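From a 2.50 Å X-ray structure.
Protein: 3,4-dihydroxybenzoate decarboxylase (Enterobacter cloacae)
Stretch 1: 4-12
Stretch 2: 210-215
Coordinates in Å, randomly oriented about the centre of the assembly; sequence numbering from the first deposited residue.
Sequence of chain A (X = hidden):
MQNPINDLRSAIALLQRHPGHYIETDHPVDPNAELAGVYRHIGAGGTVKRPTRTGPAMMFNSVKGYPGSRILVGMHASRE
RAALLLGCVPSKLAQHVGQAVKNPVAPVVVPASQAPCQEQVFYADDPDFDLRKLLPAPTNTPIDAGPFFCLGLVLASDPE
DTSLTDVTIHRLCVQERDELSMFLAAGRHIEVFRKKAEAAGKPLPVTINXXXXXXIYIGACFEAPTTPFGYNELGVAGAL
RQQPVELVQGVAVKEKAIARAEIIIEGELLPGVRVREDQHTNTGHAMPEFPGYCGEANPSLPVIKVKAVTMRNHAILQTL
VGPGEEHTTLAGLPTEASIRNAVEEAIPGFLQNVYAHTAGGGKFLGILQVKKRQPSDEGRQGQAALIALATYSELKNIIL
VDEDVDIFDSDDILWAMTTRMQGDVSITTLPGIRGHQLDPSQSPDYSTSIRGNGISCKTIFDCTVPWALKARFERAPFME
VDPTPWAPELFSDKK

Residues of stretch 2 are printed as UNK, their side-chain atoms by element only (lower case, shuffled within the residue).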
# COMPACT_ATOMS: atom_id res chain seq x y z
N PRO A 4 -11.91 53.43 -25.00
CA PRO A 4 -11.12 52.74 -23.98
C PRO A 4 -11.95 52.49 -22.73
O PRO A 4 -13.04 53.04 -22.54
CB PRO A 4 -9.98 53.72 -23.69
CG PRO A 4 -10.57 55.04 -23.96
CD PRO A 4 -11.45 54.83 -25.15
N ILE A 5 -11.42 51.63 -21.87
CA ILE A 5 -12.09 51.25 -20.63
C ILE A 5 -11.39 51.94 -19.47
O ILE A 5 -10.16 51.88 -19.35
CB ILE A 5 -12.09 49.72 -20.43
CG1 ILE A 5 -12.84 49.05 -21.58
CG2 ILE A 5 -12.74 49.37 -19.10
CD1 ILE A 5 -13.06 47.57 -21.36
N ASN A 6 -12.17 52.61 -18.62
CA ASN A 6 -11.63 53.20 -17.40
C ASN A 6 -12.58 53.09 -16.22
O ASN A 6 -12.26 53.61 -15.15
CB ASN A 6 -11.25 54.67 -17.62
CG ASN A 6 -12.42 55.52 -18.11
OD1 ASN A 6 -13.58 55.14 -17.99
ND2 ASN A 6 -12.11 56.69 -18.65
N ASP A 7 -13.73 52.44 -16.37
CA ASP A 7 -14.66 52.25 -15.27
C ASP A 7 -15.59 51.10 -15.62
O ASP A 7 -15.45 50.45 -16.66
CB ASP A 7 -15.43 53.54 -14.95
CG ASP A 7 -16.07 54.16 -16.18
OD1 ASP A 7 -16.30 53.45 -17.18
OD2 ASP A 7 -16.34 55.38 -16.15
N LEU A 8 -16.56 50.85 -14.74
CA LEU A 8 -17.50 49.76 -14.95
C LEU A 8 -18.38 50.01 -16.17
O LEU A 8 -18.64 49.09 -16.96
CB LEU A 8 -18.36 49.57 -13.70
CG LEU A 8 -19.50 48.56 -13.78
CD1 LEU A 8 -18.98 47.17 -14.12
CD2 LEU A 8 -20.25 48.54 -12.46
N ARG A 9 -18.84 51.25 -16.36
CA ARG A 9 -19.80 51.52 -17.42
C ARG A 9 -19.16 51.47 -18.80
O ARG A 9 -19.82 51.09 -19.78
CB ARG A 9 -20.47 52.87 -17.19
CG ARG A 9 -21.26 52.92 -15.89
CD ARG A 9 -22.04 54.21 -15.76
NE ARG A 9 -22.58 54.37 -14.41
CZ ARG A 9 -23.49 55.29 -14.07
NH1 ARG A 9 -23.96 56.12 -14.99
NH2 ARG A 9 -23.92 55.36 -12.82
N SER A 10 -17.88 51.84 -18.92
CA SER A 10 -17.20 51.66 -20.20
C SER A 10 -16.93 50.19 -20.49
O SER A 10 -16.82 49.80 -21.65
CB SER A 10 -15.90 52.47 -20.22
OG SER A 10 -15.29 52.51 -18.95
N ALA A 11 -16.84 49.36 -19.45
CA ALA A 11 -16.68 47.93 -19.66
C ALA A 11 -17.98 47.30 -20.14
O ALA A 11 -17.98 46.45 -21.04
CB ALA A 11 -16.19 47.25 -18.39
N ILE A 12 -19.11 47.70 -19.54
CA ILE A 12 -20.41 47.21 -19.99
C ILE A 12 -20.64 47.58 -21.45
O ILE A 12 -21.22 46.80 -22.22
CB ILE A 12 -21.52 47.76 -19.08
CG1 ILE A 12 -21.36 47.23 -17.65
CG2 ILE A 12 -22.89 47.42 -19.63
CD1 ILE A 12 -22.38 47.76 -16.68
N UNK A 210 -16.62 49.87 -4.73
CA UNK A 210 -17.43 48.88 -5.43
C UNK A 210 -17.92 49.41 -6.77
O UNK A 210 -18.27 50.58 -6.90
se UNK A 210 -19.74 47.45 -2.08
c UNK A 210 -18.22 47.90 -3.21
c UNK A 210 -18.61 48.45 -4.56
c UNK A 210 -20.56 49.22 -1.97
N UNK A 211 -17.95 48.53 -7.77
CA UNK A 211 -18.33 48.93 -9.12
C UNK A 211 -17.16 49.50 -9.88
O UNK A 211 -17.06 50.72 -10.05
N UNK A 212 -16.27 48.63 -10.35
CA UNK A 212 -14.97 49.04 -10.85
C UNK A 212 -14.73 48.48 -12.24
O UNK A 212 -15.45 47.61 -12.73
c UNK A 212 -13.84 48.57 -9.92
c UNK A 212 -13.05 47.96 -7.63
c UNK A 212 -14.11 48.71 -8.42
c UNK A 212 -14.15 50.17 -8.03
N UNK A 213 -13.70 49.02 -12.88
CA UNK A 213 -13.11 48.38 -14.05
C UNK A 213 -12.74 46.94 -13.70
O UNK A 213 -12.07 46.71 -12.68
o UNK A 213 -11.73 47.66 -16.34
o UNK A 213 -10.46 49.44 -16.38
c UNK A 213 -11.87 49.17 -14.48
c UNK A 213 -11.32 48.72 -15.83
N UNK A 214 -13.19 45.96 -14.47
CA UNK A 214 -12.76 44.57 -14.21
C UNK A 214 -11.26 44.41 -14.13
O UNK A 214 -10.78 43.53 -13.41
c UNK A 214 -14.23 46.02 -15.51
c UNK A 214 -14.56 44.58 -15.77
c UNK A 214 -13.35 43.80 -15.40
N UNK A 215 -10.50 45.26 -14.82
CA UNK A 215 -9.04 45.22 -14.71
C UNK A 215 -8.60 45.46 -13.27
O UNK A 215 -7.61 44.87 -12.81
c UNK A 215 -8.41 46.24 -15.65
O HOH W 1 -16.11 51.88 -12.20

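Position 210 carries four side-chain atoms in an unbranched run: two carbons, a selenium and a terminal carbon. The nearest approach to stretch 1 is 8.1 Å, from CB to Leu8 CD2, so the identification rests on composition alone, and selenium in a linear chain leaves one reading: Met210, present as selenomethionine. Its chi angles of -57°, 177° and -60° (m, t, m) describe a chain extended about its middle bond.

Position 211 has no side-chain atoms. Its backbone angles, phi 84° and psi 77°, would press a CB against the carbonyl O of the preceding residue. The backbone angles alone call for glycine, so this is Gly211. Its backbone lies beside Leu8, with Gly211 CA 3.9 Å from Leu8 CD2.

Position 212 shows four carbons, forked at the second. Its CA-to-CB bond points away from stretch 1, and CB is 6.0 Å from Leu8 CB, so contact falls to the main chain: the backbone O of 212 is 3.6 Å from Leu8 CB. Branching at the second side-chain carbon rather than the first excludes isoleucine, and the absence of oxygen or nitrogen leaves Leu212.

Position 213 has two carbons, the second bearing two oxygens, one of them 3.4 Å from Ile5 CG2. By element count and connectivity this carboxylate is Asp213. The oxygen near Ile5 is OD1; the other, Asp213 OD2, is 4.1 Å from Asn6 CA. OD1 also accepts from the backbone N of position 215, at 3.1 Å between that N and Asp213 OD1 (N-H...acceptor angle 167°); this is an N-cap.

Position 214 holds three carbons closing a ring onto the backbone N, and one ring carbon is 3.7 Å from Ala11 CB. Only proline closes such a ring: this is Pro214, with C-gamma exo pucker. The ring carbon packed on Ala11 is CD, and the contact is apolar. Lacking an amide hydrogen, proline suits the first turn of a helix, where the backbone N has no preceding carbonyl to serve.

Position 215 has a single side-chain carbon, its CB. The CA-to-CB bond points toward stretch 1, but CB is still 6.4 Å from Ile5 CG2, out of contact. One carbon makes it Ala215.

The contact brings together two helix starts. Asp7 and Asp213, both N-caps, form the closest CA pair, Asp7 CA lying 4.3 Å from Asp213 CA. Ser10 N donates to the side chain of Asp7, the capping bond of the first helix. No direct hydrogen bond crosses between the stretches, which bury 269 Å² in all. The polar link is instead a water, whose O accepts from Leu8 N at 2.8 Å and donates to Gly211 O at 2.6 Å. Around this bridge the fit is by packing: Leu8 lies against the backbone of Gly211 and Leu212, Ala11 meets Pro214, and Ile5 reaches the carboxylate of Asp213, whose oxygens are also hydrogen-bonded elsewhere in the structure.

Stretch 2 210-215: MGLDPA
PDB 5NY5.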